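Local coordinates for uncharacterized protein AF_1796 (Archaeoglobus fulgidus, PDB 1VIM), which is of unknown function but probably binds a phosphosugar-like carbohydrate derivative and may act as an isomerase, at residues 71-75 with 177-183; 97-101 with 123-129; 105-110 with 129-133. All coordinates share one frame. Residues are numbered along the deposited sequence.

Overall arrangement
All three contacts belong to one SIS domain, an alpha/beta fold built on a parallel sheet with strand order 76-78, 50-53, 92-96, 118-123, 136-139. Contact 1 (71-75 with 177-183) joins the turn before edge strand 76-78 to the C-terminal end of helix 160-181. Contacts 2 and 3 are nested in the sequence between its segments and lie far from it, with centres about 28 and 27 Å away. Those two are neighbours, their centres about 9 Å apart; they share S129, and their segments alternate along the chain. Contact 2 joins the loops following strands 92-96 and 118-123, and contact 3 pairs the helices those loops lead into, so together they form one continuous interface between successive strand-loop-helix units.

Contact 1 (71-75 with 177-183); sequences HLGYT and IMMQKHL
Two Schellman-type helix ends meet here, at one edge of the SIS-domain alpha/beta fold. Segment 71-75 leaves helix 56-71 through G73 (phi/psi 100/9), where a CB would jam against the preceding carbonyl, and extends through Y74 and T75 into strand 76-78. Segment 177-183 carries the end of helix 160-181 and the turn after it; H182 (53/44) is the first residue to leave helical angles, with L183 N bonding to M178 O at 2.9 Å and H182 N to M179 O at 3.2 Å. The closest CA atoms are those of L72 and M178, 7.4 Å apart. L72 (m,t), its CA-to-CB bond toward 177-183, has CD1 3.9 Å from I177 CG2, and CD2 3.4 Å from M178 CG and 3.7 Å from L183 CD1. L188 of helix 185-191 adds to this cluster, and P157 of a second subunit packs on M178. The Y74 CA-to-CB bond is sideways, but with chi1 m its OH, hydrogen-bonded to D45, comes 3.5 Å from I177 CG2, at the ring edge. K181, chi3 near 91°, places NZ 4.2 Å from the Y74 ring centroid, 25° off the normal (cation-pi), and NZ makes a weak hydrogen bond to L72 O at 3.1 Å.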
loop_
_atom_site.group_PDB
_atom_site.type_symbol
_atom_site.label_atom_id
_atom_site.label_comp_id
_atom_site.label_asym_id
_atom_site.label_seq_id
_atom_site.Cartn_x
_atom_site.Cartn_y
_atom_site.Cartn_z
ATOM N N HIS A 71 -17.864 -5.418 -1.243
ATOM C CA HIS A 71 -19.065 -5.255 -0.412
ATOM C C HIS A 71 -20.311 -5.818 -1.065
ATOM O O HIS A 71 -21.168 -6.346 -0.344
ATOM C CB HIS A 71 -19.307 -3.791 -0.031
ATOM C CG HIS A 71 -18.205 -3.199 0.798
ATOM N ND1 HIS A 71 -17.993 -1.842 0.906
ATOM C CD2 HIS A 71 -17.247 -3.786 1.566
ATOM C CE1 HIS A 71 -16.945 -1.620 1.688
ATOM N NE2 HIS A 71 -16.464 -2.786 2.085
ATOM N N LEU A 72 -20.404 -5.706 -2.386
ATOM C CA LEU A 72 -21.542 -6.211 -3.159
ATOM C C LEU A 72 -21.510 -7.725 -3.355
ATOM O O LEU A 72 -22.491 -8.301 -3.892
ATOM C CB LEU A 72 -21.601 -5.511 -4.524
ATOM C CG LEU A 72 -21.852 -3.999 -4.492
ATOM C CD1 LEU A 72 -21.703 -3.423 -5.900
ATOM C CD2 LEU A 72 -23.216 -3.709 -3.977
ATOM N N GLY A 73 -20.403 -8.361 -2.972
ATOM C CA GLY A 73 -20.291 -9.814 -3.039
ATOM C C GLY A 73 -19.541 -10.348 -4.240
ATOM O O GLY A 73 -19.504 -11.565 -4.439
ATOM N N TYR A 74 -18.893 -9.470 -5.015
ATOM C CA TYR A 74 -18.074 -9.948 -6.127
ATOM C C TYR A 74 -16.725 -10.462 -5.639
ATOM O O TYR A 74 -16.226 -10.053 -4.569
ATOM C CB TYR A 74 -17.823 -8.840 -7.165
ATOM C CG TYR A 74 -19.063 -8.397 -7.909
ATOM C CD1 TYR A 74 -19.558 -9.152 -8.962
ATOM C CD2 TYR A 74 -19.740 -7.238 -7.551
ATOM C CE1 TYR A 74 -20.705 -8.766 -9.644
ATOM C CE2 TYR A 74 -20.890 -6.827 -8.238
ATOM C CZ TYR A 74 -21.357 -7.599 -9.280
ATOM O OH TYR A 74 -22.482 -7.200 -9.968
ATOM N N THR A 75 -16.112 -11.304 -6.457
ATOM C CA THR A 75 -14.733 -11.707 -6.261
ATOM C C THR A 75 -13.875 -10.703 -7.032
ATOM O O THR A 75 -13.926 -10.622 -8.261
ATOM C CB THR A 75 -14.502 -13.115 -6.802
ATOM O OG1 THR A 75 -15.326 -14.018 -6.043
ATOM C CG2 THR A 75 -13.087 -13.564 -6.528
ATOM N N ILE A 177 -26.064 -1.170 -9.432
ATOM C CA ILE A 177 -25.914 -2.602 -9.174
ATOM C C ILE A 177 -26.678 -3.019 -7.921
ATOM O O ILE A 177 -27.320 -4.077 -7.908
ATOM C CB ILE A 177 -24.415 -2.993 -9.093
ATOM C CG1 ILE A 177 -23.738 -2.782 -10.457
ATOM C CG2 ILE A 177 -24.279 -4.456 -8.658
ATOM C CD1 ILE A 177 -22.205 -2.792 -10.437
ATOM N N MET A 178 -26.667 -2.192 -6.887
ATOM C CA MET A 178 -27.432 -2.544 -5.684
ATOM C C MET A 178 -28.907 -2.687 -5.999
ATOM O O MET A 178 -29.542 -3.645 -5.559
ATOM C CB MET A 178 -27.260 -1.499 -4.600
ATOM C CG MET A 178 -25.879 -1.517 -3.961
ATOM S SD MET A 178 -25.624 -0.106 -2.897
ATOM C CE MET A 178 -26.770 -0.509 -1.493
ATOM N N MET A 179 -29.441 -1.736 -6.757
ATOM C CA MET A 179 -30.840 -1.792 -7.184
ATOM C C MET A 179 -31.118 -3.081 -7.956
ATOM O O MET A 179 -32.100 -3.791 -7.650
ATOM C CB MET A 179 -31.227 -0.540 -7.986
ATOM C CG MET A 179 -32.683 -0.521 -8.484
ATOM S SD MET A 179 -32.847 -1.317 -10.087
ATOM C CE MET A 179 -34.602 -1.121 -10.392
ATOM N N GLN A 180 -30.273 -3.412 -8.930
ATOM C CA GLN A 180 -30.484 -4.593 -9.779
ATOM C C GLN A 180 -30.450 -5.890 -8.998
ATOM O O GLN A 180 -31.202 -6.828 -9.307
ATOM C CB GLN A 180 -29.463 -4.653 -10.915
ATOM C CG GLN A 180 -29.635 -3.557 -11.940
ATOM C CD GLN A 180 -28.725 -3.708 -13.136
ATOM O OE1 GLN A 180 -28.025 -4.714 -13.278
ATOM N NE2 GLN A 180 -28.749 -2.724 -14.015
ATOM N N LYS A 181 -29.616 -5.935 -7.969
ATOM C CA LYS A 181 -29.374 -7.163 -7.227
ATOM C C LYS A 181 -30.195 -7.211 -5.937
ATOM O O LYS A 181 -30.085 -8.166 -5.153
ATOM C CB LYS A 181 -27.878 -7.281 -6.920
ATOM C CG LYS A 181 -27.028 -7.622 -8.130
ATOM C CD LYS A 181 -25.554 -7.657 -7.746
ATOM C CE LYS A 181 -25.104 -9.057 -7.311
ATOM N NZ LYS A 181 -23.768 -9.066 -6.630
ATOM N N HIS A 182 -31.021 -6.185 -5.738
ATOM C CA HIS A 182 -31.847 -6.016 -4.537
ATOM C C HIS A 182 -31.023 -6.095 -3.256
ATOM O O HIS A 182 -31.392 -6.751 -2.288
ATOM C CB HIS A 182 -33.004 -7.025 -4.533
ATOM C CG HIS A 182 -33.793 -7.016 -5.805
ATOM N ND1 HIS A 182 -33.592 -7.934 -6.811
ATOM C CD2 HIS A 182 -34.755 -6.173 -6.252
ATOM C CE1 HIS A 182 -34.412 -7.674 -7.815
ATOM N NE2 HIS A 182 -35.130 -6.610 -7.500
ATOM N N LEU A 183 -29.874 -5.420 -3.287
ATOM C CA LEU A 183 -28.999 -5.336 -2.136
ATOM C C LEU A 183 -29.264 -4.043 -1.399
ATOM O O LEU A 183 -29.594 -3.034 -2.019
ATOM C CB LEU A 183 -27.533 -5.385 -2.573
ATOM C CG LEU A 183 -27.079 -6.707 -3.190
ATOM C CD1 LEU A 183 -25.697 -6.517 -3.836
ATOM C CD2 LEU A 183 -27.035 -7.779 -2.119
#

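Contact 2 (97-101 with 123-129); sequences SGSGE and TGKRDSS
E101 grips the start of helix 129-133 with both carboxylate oxygens: OE1 accepts from S129 OG at 2.6 Å and OE2 from S129 N at 3.0 Å, its m,m rotamer bringing the carboxylate alongside S129. Nearer the strands, G124 N donates to G98 O at 2.9 Å. T123 OG1 (chi1 t) lies 2.9 Å from S97 O and 3.2 Å from G98 O, and accepts from K125 N at 3.2 Å in an ST turn; S99 OG forms another with E101 N at 2.9 Å. CA pairs run G98-T123 4.7, G100-S128 5.0 and E101-S129 5.8 Å. A type I turn, K125 to S128, brings N-cap S128 against G100 (CA to S128 OG 3.4 Å). G100 has phi/psi 69/16, and a CB there would clash with S128 OG. Neighbouring loops leading from adjacent parallel strands into helices are characteristic of Rossmann-like folds such as the SIS domain, and in SIS relatives the Ser-rich loop that probably corresponds to 97-101 binds the sugar phosphate.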
loop_
_atom_site.group_PDB
_atom_site.type_symbol
_atom_site.label_atom_id
_atom_site.label_comp_id
_atom_site.label_asym_id
_atom_site.label_seq_id
_atom_site.Cartn_x
_atom_site.Cartn_y
_atom_site.Cartn_z
ATOM N N SER A 97 -8.010 5.471 -16.284
ATOM C CA SER A 97 -6.975 6.401 -16.777
ATOM C C SER A 97 -7.644 7.530 -17.509
ATOM O O SER A 97 -8.323 7.285 -18.503
ATOM C CB SER A 97 -6.037 5.666 -17.733
ATOM O OG SER A 97 -5.179 6.574 -18.428
ATOM N N GLY A 98 -7.440 8.763 -17.054
ATOM C CA GLY A 98 -8.078 9.899 -17.686
ATOM C C GLY A 98 -7.733 10.051 -19.156
ATOM O O GLY A 98 -8.607 10.146 -20.039
ATOM N N SER A 99 -6.431 10.044 -19.428
ATOM C CA SER A 99 -5.934 10.180 -20.792
ATOM C C SER A 99 -6.061 8.900 -21.587
ATOM O O SER A 99 -6.075 8.940 -22.814
ATOM C CB SER A 99 -4.461 10.572 -20.761
ATOM O OG SER A 99 -3.680 9.510 -20.221
ATOM N N GLY A 100 -6.162 7.753 -20.895
ATOM C CA GLY A 100 -6.062 6.467 -21.562
ATOM C C GLY A 100 -4.656 6.170 -22.088
ATOM O O GLY A 100 -4.483 5.230 -22.881
ATOM N N GLU A 101 -3.653 6.914 -21.595
ATOM C CA GLU A 101 -2.254 6.745 -22.046
ATOM C C GLU A 101 -1.318 6.397 -20.900
ATOM O O GLU A 101 -0.130 6.156 -21.133
ATOM C CB GLU A 101 -1.724 8.006 -22.759
ATOM C CG GLU A 101 -2.604 8.449 -23.910
ATOM C CD GLU A 101 -2.697 7.416 -25.032
ATOM O OE1 GLU A 101 -1.800 6.550 -25.188
ATOM O OE2 GLU A 101 -3.699 7.457 -25.779
ATOM N N THR A 123 -12.272 6.072 -18.872
ATOM C CA THR A 123 -11.344 7.039 -19.454
ATOM C C THR A 123 -12.084 8.232 -20.020
ATOM O O THR A 123 -13.273 8.127 -20.334
ATOM C CB THR A 123 -10.468 6.335 -20.555
ATOM O OG1 THR A 123 -9.525 7.259 -21.131
ATOM C CG2 THR A 123 -11.307 5.826 -21.750
ATOM N N GLY A 124 -11.375 9.354 -20.183
ATOM C CA GLY A 124 -11.959 10.519 -20.811
ATOM C C GLY A 124 -11.749 10.537 -22.315
ATOM O O GLY A 124 -12.303 11.407 -22.994
ATOM N N LYS A 125 -10.981 9.590 -22.855
ATOM C CA LYS A 125 -10.579 9.643 -24.264
ATOM C C LYS A 125 -10.953 8.373 -24.993
ATOM O O LYS A 125 -10.296 7.340 -24.831
ATOM C CB LYS A 125 -9.072 9.913 -24.361
ATOM C CG LYS A 125 -8.592 11.226 -23.768
ATOM C CD LYS A 125 -9.158 12.448 -24.491
ATOM C CE LYS A 125 -8.573 12.591 -25.882
ATOM N NZ LYS A 125 -8.968 13.871 -26.548
ATOM N N ARG A 126 -12.013 8.453 -25.805
ATOM C CA ARG A 126 -12.546 7.270 -26.505
ATOM C C ARG A 126 -11.574 6.674 -27.534
ATOM O O ARG A 126 -11.686 5.501 -27.878
ATOM C CB ARG A 126 -13.892 7.602 -27.175
ATOM C CG ARG A 126 -14.710 6.412 -27.646
ATOM C CD ARG A 126 -16.051 6.795 -28.270
ATOM N NE ARG A 126 -17.041 7.118 -27.243
ATOM C CZ ARG A 126 -17.533 8.334 -27.028
ATOM N NH1 ARG A 126 -17.146 9.361 -27.773
ATOM N NH2 ARG A 126 -18.425 8.525 -26.063
ATOM N N ASP A 127 -10.602 7.481 -27.957
ATOM C CA ASP A 127 -9.622 7.095 -28.969
ATOM C C ASP A 127 -8.221 6.776 -28.435
ATOM O O ASP A 127 -7.259 6.625 -29.200
ATOM C CB ASP A 127 -9.531 8.219 -30.013
ATOM C CG ASP A 127 -9.272 9.621 -29.399
ATOM O OD1 ASP A 127 -9.222 9.817 -28.144
ATOM O OD2 ASP A 127 -9.112 10.630 -30.126
ATOM N N SER A 128 -8.119 6.667 -27.123
ATOM C CA SER A 128 -6.836 6.455 -26.463
ATOM C C SER A 128 -6.288 5.047 -26.630
ATOM O O SER A 128 -7.018 4.137 -27.002
ATOM C CB SER A 128 -6.958 6.771 -24.984
ATOM O OG SER A 128 -7.911 5.901 -24.361
ATOM N N SER A 129 -5.006 4.857 -26.310
ATOM C CA SER A 129 -4.415 3.525 -26.312
ATOM C C SER A 129 -5.243 2.531 -25.461
ATOM O O SER A 129 -5.467 1.389 -25.866
ATOM C CB SER A 129 -2.974 3.581 -25.792
ATOM O OG SER A 129 -2.145 4.386 -26.640
#

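Contact 3 (105-110 with 129-133); sequences VVNISK and SLAKM
This is a side-by-side helix-helix contact on one face of the parallel sheet, between helix 103-115, which follows strand 92-96, and the short, weakly bonded helix 129-133, which follows strand 118-123. The segments run nearly parallel, their N-to-C directions 18° apart (signed crossing angle 18°) and their axes 9.8 Å apart at closest approach. The nearest CA pairs are V106-L130, 5.6 Å, and K110-M133, 7.4 Å, one helical turn further on. The interface is made by van der Waals contact. V106 (chi1 t) has CG2 4.1 Å from S129 CB and 4.4 Å from L130 CB, and its CG1 is 4.0 Å from M133 CE. L130 (t,p), sideways at its CB, brings its branches close to 105-110: CD2 is 4.1 Å from V105 CG1, CD1 3.4 Å from S109 OG, and the side chain also packs on L119 and A121 of strand 118-123. The S109 hydroxyl (chi1 m) is turned back to its own helix and gives its proton to V105 O at 2.8 Å, so OG can lie against the L130 methyl. M133 (m,t,m), with its CA-to-CB bond toward helix 103-115, lies across V106, S109 and K110: CE is 3.7 Å from V106 O and 4.1 Å from S109 CB, SD 3.6 Å from K110 CA. The K110 end leads away to a salt bridge with D114, and S129 OG is held by E101. Near-parallel neighbouring helices, joined by the intervening strand 118-123 against which L130 packs, are characteristic of the repeated beta-alpha-beta crossovers of a Rossmann-like fold, here that of a SIS domain.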
loop_
_atom_site.group_PDB
_atom_site.type_symbol
_atom_site.label_atom_id
_atom_site.label_comp_id
_atom_site.label_asym_id
_atom_site.label_seq_id
_atom_site.Cartn_x
_atom_site.Cartn_y
_atom_site.Cartn_z
ATOM N N VAL A 105 -0.690 1.471 -16.774
ATOM C CA VAL A 105 -2.031 0.923 -16.955
ATOM C C VAL A 105 -2.175 0.347 -18.367
ATOM O O VAL A 105 -2.705 -0.756 -18.546
ATOM C CB VAL A 105 -3.087 1.997 -16.652
ATOM C CG1 VAL A 105 -4.504 1.532 -17.011
ATOM C CG2 VAL A 105 -3.006 2.403 -15.187
ATOM N N VAL A 106 -1.648 1.052 -19.367
ATOM C CA VAL A 106 -1.660 0.522 -20.728
ATOM C C VAL A 106 -0.846 -0.773 -20.839
ATOM O O VAL A 106 -1.308 -1.764 -21.423
ATOM C CB VAL A 106 -1.150 1.598 -21.702
ATOM C CG1 VAL A 106 -0.842 1.026 -23.092
ATOM C CG2 VAL A 106 -2.188 2.736 -21.821
ATOM N N ASN A 107 0.349 -0.787 -20.245
ATOM C CA ASN A 107 1.200 -1.976 -20.353
ATOM C C ASN A 107 0.559 -3.196 -19.675
ATOM O O ASN A 107 0.560 -4.308 -20.236
ATOM C CB ASN A 107 2.591 -1.700 -19.775
ATOM C CG ASN A 107 3.397 -0.735 -20.627
ATOM O OD1 ASN A 107 3.049 -0.460 -21.781
ATOM N ND2 ASN A 107 4.499 -0.235 -20.058
ATOM N N ILE A 108 0.012 -2.996 -18.476
ATOM C CA ILE A 108 -0.655 -4.078 -17.751
ATOM C C ILE A 108 -1.881 -4.551 -18.525
ATOM O O ILE A 108 -2.122 -5.766 -18.624
ATOM C CB ILE A 108 -1.091 -3.583 -16.356
ATOM C CG1 ILE A 108 0.120 -3.417 -15.429
ATOM C CG2 ILE A 108 -2.163 -4.484 -15.745
ATOM C CD1 ILE A 108 0.790 -4.680 -14.966
ATOM N N SER A 109 -2.632 -3.614 -19.110
ATOM C CA SER A 109 -3.852 -3.975 -19.822
ATOM C C SER A 109 -3.529 -4.744 -21.082
ATOM O O SER A 109 -4.248 -5.688 -21.413
ATOM C CB SER A 109 -4.681 -2.736 -20.158
ATOM O OG SER A 109 -5.092 -2.095 -18.974
ATOM N N LYS A 110 -2.440 -4.388 -21.768
ATOM C CA LYS A 110 -2.008 -5.179 -22.927
ATOM C C LYS A 110 -1.661 -6.613 -22.512
ATOM O O LYS A 110 -2.044 -7.577 -23.195
ATOM C CB LYS A 110 -0.813 -4.512 -23.616
ATOM C CG LYS A 110 -0.298 -5.241 -24.907
ATOM C CD LYS A 110 -1.383 -5.431 -25.974
ATOM C CE LYS A 110 -0.768 -5.851 -27.339
ATOM N NZ LYS A 110 -0.146 -7.197 -27.296
ATOM N N SER A 129 -5.006 4.857 -26.310
ATOM C CA SER A 129 -4.415 3.525 -26.312
ATOM C C SER A 129 -5.243 2.531 -25.461
ATOM O O SER A 129 -5.467 1.389 -25.866
ATOM C CB SER A 129 -2.974 3.581 -25.792
ATOM O OG SER A 129 -2.145 4.386 -26.640
ATOM N N LEU A 130 -5.658 2.942 -24.262
ATOM C CA LEU A 130 -6.397 2.037 -23.407
ATOM C C LEU A 130 -7.751 1.699 -24.010
ATOM O O LEU A 130 -8.154 0.525 -24.015
ATOM C CB LEU A 130 -6.540 2.688 -22.034
ATOM C CG LEU A 130 -7.156 1.773 -20.983
ATOM C CD1 LEU A 130 -6.194 0.611 -20.716
ATOM C CD2 LEU A 130 -7.484 2.515 -19.722
ATOM N N ALA A 131 -8.450 2.714 -24.519
ATOM C CA ALA A 131 -9.780 2.514 -25.103
ATOM C C ALA A 131 -9.736 1.592 -26.309
ATOM O O ALA A 131 -10.610 0.737 -26.464
ATOM C CB ALA A 131 -10.407 3.838 -25.457
ATOM N N LYS A 132 -8.707 1.736 -27.149
ATOM C CA LYS A 132 -8.612 0.890 -28.343
ATOM C C LYS A 132 -8.486 -0.585 -28.036
ATOM O O LYS A 132 -8.885 -1.415 -28.849
ATOM C CB LYS A 132 -7.481 1.352 -29.276
ATOM C CG LYS A 132 -7.742 2.712 -29.900
ATOM C CD LYS A 132 -6.660 3.092 -30.897
ATOM C CE LYS A 132 -5.379 3.485 -30.213
ATOM N NZ LYS A 132 -4.331 3.848 -31.219
ATOM N N MET A 133 -7.947 -0.928 -26.865
ATOM C CA MET A 133 -7.819 -2.310 -26.426
ATOM C C MET A 133 -9.069 -2.857 -25.736
ATOM O O MET A 133 -9.167 -4.062 -25.512
ATOM C CB MET A 133 -6.665 -2.426 -25.412
ATOM C CG MET A 133 -5.289 -2.447 -26.048
ATOM S SD MET A 133 -4.006 -2.800 -24.828
ATOM C CE MET A 133 -4.018 -1.321 -23.945
#